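Local coordinates for protein purine nucleoside phosphorylase (Schistosoma mansoni, PDB 5KO5) that probably catalyses the reversible phosphorolysis of purine nucleosides to a free purine base and ribose 1-phosphate, and can bind cytosine, at residues K236-S241 / M275-I280. Numbering follows the deposited sequence.
Sequences KVLAVS and MWFKEI
Helix-on-sheet packing in the alpha/beta core of the phosphorylase superfamily joins Leu-238 and Val-240 of strand 236-246 to Trp-276, Phe-277 and Ile-280 of helix 259-283. The segment axes run nearly antiparallel, at 168°, and come no closer than 12.2 Å, so side chains alone bridge the gap, and no hydrogen bond crosses it. Alternation along the strand decides which residues take part: Leu-238 and Val-240 point toward the helix, whereas Ala-239 between them points away, against Ile-134 of strand 131-139.

Val-240 divides its two methyls between two rings. With CG1 anti to the backbone N (chi1 177°), that methyl meets the indole tip to tip, 4.0 Å from Trp-276 CZ3. The other branch, CG2, lies in the plane of the phenyl ring at its edge, 3.7 Å from Phe-277 CZ. The CB of Phe-277 leaves the helix pointing neither at the strand nor away from it, yet its ring end comes nearer, and the side chain also touches Leu-114 and Thr-116 of strand 112-121.

Several contacts restrain the indole: its NE1 hydrogen-bonds to Ala-176 O of helix 170-182, Phe-185 packs edge-to-face with it, and Ile-280 CD1, one helical turn on, sits 3.7 Å above the plane of one face, nearer the edge of the ring system than its centre. All five contacting residues are buried, and the Val-240 side chain is about 13 Å from the bound cytosine, so this is core packing rather than pocket wall. That same Ile-280 CD1 meets Leu-238 CD2 end to end at 4.0 Å.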
ATOM      1  N   LYS A 236      12.481  21.581  -9.876  1.00 15.80           N
ATOM      2  CA  LYS A 236      11.661  21.236 -11.031  1.00 16.96           C
ATOM      3  C   LYS A 236      12.142  19.915 -11.614  1.00 17.23           C
ATOM      4  O   LYS A 236      13.325  19.583 -11.533  1.00 18.17           O
ATOM      5  CB  LYS A 236      11.763  22.340 -12.091  1.00 18.48           C
ATOM      6  CG  LYS A 236      11.214  23.680 -11.635  1.00 19.72           C
ATOM      7  CD  LYS A 236      11.298  24.697 -12.772  1.00 27.00           C
ATOM      8  CE  LYS A 236      10.805  26.061 -12.336  1.00 51.00           C
ATOM      9  NZ  LYS A 236      11.679  26.641 -11.282  1.00 65.60           N
ATOM     10  N   VAL A 237      11.223  19.165 -12.217  1.00 16.00           N
ATOM     11  CA  VAL A 237      11.514  17.808 -12.665  1.00 13.96           C
ATOM     12  C   VAL A 237      11.080  17.618 -14.111  1.00 14.33           C
ATOM     13  O   VAL A 237       9.993  18.053 -14.504  1.00 18.27           O
ATOM     14  CB  VAL A 237      10.807  16.755 -11.786  1.00 14.90           C
ATOM     15  CG1 VAL A 237      11.016  15.357 -12.370  1.00 19.37           C
ATOM     16  CG2 VAL A 237      11.318  16.807 -10.365  1.00 17.23           C
ATOM     17  N   LEU A 238      11.933  16.948 -14.891  1.00 16.55           N
ATOM     18  CA  LEU A 238      11.566  16.334 -16.161  1.00 15.13           C
ATOM     19  C   LEU A 238      11.833  14.846 -16.005  1.00 15.48           C
ATOM     20  O   LEU A 238      12.945  14.459 -15.634  1.00 16.32           O
ATOM     21  CB  LEU A 238      12.442  16.860 -17.300  1.00 16.63           C
ATOM     22  CG  LEU A 238      12.234  16.121 -18.622  1.00 18.52           C
ATOM     23  CD1 LEU A 238      10.847  16.402 -19.202  1.00 20.30           C
ATOM     24  CD2 LEU A 238      13.315  16.499 -19.620  1.00 21.76           C
ATOM     25  N   ALA A 239      10.820  14.016 -16.256  1.00 15.12           N
ATOM     26  CA  ALA A 239      10.955  12.573 -16.127  1.00 13.47           C
ATOM     27  C   ALA A 239      10.515  11.936 -17.431  1.00 15.46           C
ATOM     28  O   ALA A 239       9.434  12.249 -17.936  1.00 17.26           O
ATOM     29  CB  ALA A 239      10.091  12.048 -14.978  1.00 15.02           C
ATOM     30  N   VAL A 240      11.348  11.043 -17.973  1.00 16.66           N
ATOM     31  CA  VAL A 240      11.095  10.416 -19.265  1.00 16.66           C
ATOM     32  C   VAL A 240      11.196   8.907 -19.099  1.00 16.11           C
ATOM     33  O   VAL A 240      12.206   8.406 -18.594  1.00 17.15           O
ATOM     34  CB  VAL A 240      12.098  10.906 -20.326  1.00 15.92           C
ATOM     35  CG1 VAL A 240      11.860  10.190 -21.655  1.00 21.15           C
ATOM     36  CG2 VAL A 240      11.989  12.416 -20.478  1.00 18.59           C
ATOM     37  N   SER A 241      10.156   8.189 -19.514  1.00 14.99           N
ATOM     38  CA  SER A 241      10.179   6.731 -19.521  1.00 14.86           C
ATOM     39  C   SER A 241      10.544   6.220 -20.906  1.00 15.00           C
ATOM     40  O   SER A 241      10.022   6.702 -21.914  1.00 17.90           O
ATOM     41  CB  SER A 241       8.806   6.153 -19.178  1.00 16.13           C
ATOM     42  OG  SER A 241       8.506   6.321 -17.808  1.00 14.99           O
ATOM     43  N   MET A 275      22.111  11.742 -26.352  1.00 21.53           N
ATOM     44  CA  MET A 275      22.154  12.937 -27.187  1.00 21.69           C
ATOM     45  C   MET A 275      21.009  13.880 -26.829  1.00 21.19           C
ATOM     46  O   MET A 275      21.202  15.095 -26.710  1.00 22.45           O
ATOM     47  CB  MET A 275      22.102  12.512 -28.663  1.00 23.78           C
ATOM     48  CG  MET A 275      22.374  13.610 -29.679  1.00 40.15           C
ATOM     49  SD  MET A 275      20.978  14.726 -29.900  1.00 41.83           S
ATOM     50  CE  MET A 275      19.669  13.574 -30.171  1.00 20.50           C
ATOM     51  N   TRP A 276      19.816  13.325 -26.628  1.00 20.06           N
ATOM     52  CA  TRP A 276      18.648  14.139 -26.315  1.00 21.14           C
ATOM     53  C   TRP A 276      18.850  14.890 -25.007  1.00 21.69           C
ATOM     54  O   TRP A 276      18.641  16.109 -24.932  1.00 20.70           O
ATOM     55  CB  TRP A 276      17.453  13.200 -26.191  1.00 20.68           C
ATOM     56  CG  TRP A 276      16.108  13.834 -26.134  1.00 20.72           C
ATOM     57  CD1 TRP A 276      15.781  15.134 -26.420  1.00 21.75           C
ATOM     58  CD2 TRP A 276      14.884  13.172 -25.819  1.00 18.33           C
ATOM     59  NE1 TRP A 276      14.423  15.320 -26.277  1.00 20.30           N
ATOM     60  CE2 TRP A 276      13.850  14.128 -25.913  1.00 19.31           C
ATOM     61  CE3 TRP A 276      14.561  11.857 -25.455  1.00 17.82           C
ATOM     62  CZ2 TRP A 276      12.514  13.812 -25.651  1.00 20.33           C
ATOM     63  CZ3 TRP A 276      13.239  11.543 -25.201  1.00 18.41           C
ATOM     64  CH2 TRP A 276      12.230  12.517 -25.301  1.00 20.56           C
ATOM     65  N   PHE A 277      19.263  14.173 -23.960  1.00 20.20           N
ATOM     66  CA  PHE A 277      19.419  14.797 -22.654  1.00 18.35           C
ATOM     67  C   PHE A 277      20.592  15.769 -22.624  1.00 20.71           C
ATOM     68  O   PHE A 277      20.524  16.792 -21.936  1.00 20.80           O
ATOM     69  CB  PHE A 277      19.498  13.731 -21.557  1.00 18.54           C
ATOM     70  CG  PHE A 277      18.159  13.393 -20.972  1.00 21.29           C
ATOM     71  CD1 PHE A 277      17.109  13.009 -21.791  1.00 22.01           C
ATOM     72  CD2 PHE A 277      17.941  13.497 -19.615  1.00 24.08           C
ATOM     73  CE1 PHE A 277      15.853  12.726 -21.248  1.00 23.05           C
ATOM     74  CE2 PHE A 277      16.699  13.198 -19.068  1.00 25.01           C
ATOM     75  CZ  PHE A 277      15.658  12.824 -19.900  1.00 25.15           C
ATOM     76  N   LYS A 278      21.667  15.487 -23.364  1.00 21.10           N
ATOM     77  CA  LYS A 278      22.740  16.473 -23.470  1.00 22.03           C
ATOM     78  C   LYS A 278      22.216  17.779 -24.055  1.00 20.81           C
ATOM     79  O   LYS A 278      22.513  18.862 -23.541  1.00 22.43           O
ATOM     80  CB  LYS A 278      23.898  15.907 -24.299  1.00 24.12           C
ATOM     81  CG  LYS A 278      25.101  16.826 -24.446  1.00 27.83           C
ATOM     82  CD  LYS A 278      26.204  16.123 -25.245  1.00 30.03           C
ATOM     83  CE  LYS A 278      27.391  17.028 -25.500  1.00 40.25           C
ATOM     84  NZ  LYS A 278      28.437  16.326 -26.301  1.00 45.55           N
ATOM     85  N   GLU A 279      21.399  17.695 -25.107  1.00 20.72           N
ATOM     86  CA  GLU A 279      20.851  18.906 -25.711  1.00 22.61           C
ATOM     87  C   GLU A 279      19.855  19.593 -24.782  1.00 22.84           C
ATOM     88  O   GLU A 279      19.822  20.826 -24.707  1.00 25.72           O
ATOM     89  CB  GLU A 279      20.225  18.595 -27.072  1.00 26.12           C
ATOM     90  CG  GLU A 279      19.658  19.821 -27.795  1.00 25.86           C
ATOM     91  CD  GLU A 279      20.722  20.785 -28.292  1.00 36.15           C
ATOM     92  OE1 GLU A 279      21.926  20.469 -28.195  1.00 36.86           O
ATOM     93  OE2 GLU A 279      20.342  21.870 -28.782  1.00 45.24           O
ATOM     94  N   ILE A 280      19.036  18.820 -24.064  1.00 20.63           N
ATOM     95  CA  ILE A 280      18.147  19.419 -23.067  1.00 22.12           C
ATOM     96  C   ILE A 280      18.957  20.229 -22.064  1.00 24.62           C
ATOM     97  O   ILE A 280      18.627  21.379 -21.753  1.00 25.40           O
ATOM     98  CB  ILE A 280      17.286  18.344 -22.380  1.00 21.01           C
ATOM     99  CG1 ILE A 280      16.266  17.759 -23.362  1.00 22.04           C
ATOM    100  CG2 ILE A 280      16.580  18.935 -21.151  1.00 23.05           C
ATOM    101  CD1 ILE A 280      15.588  16.490 -22.858  1.00 21.69           C
TER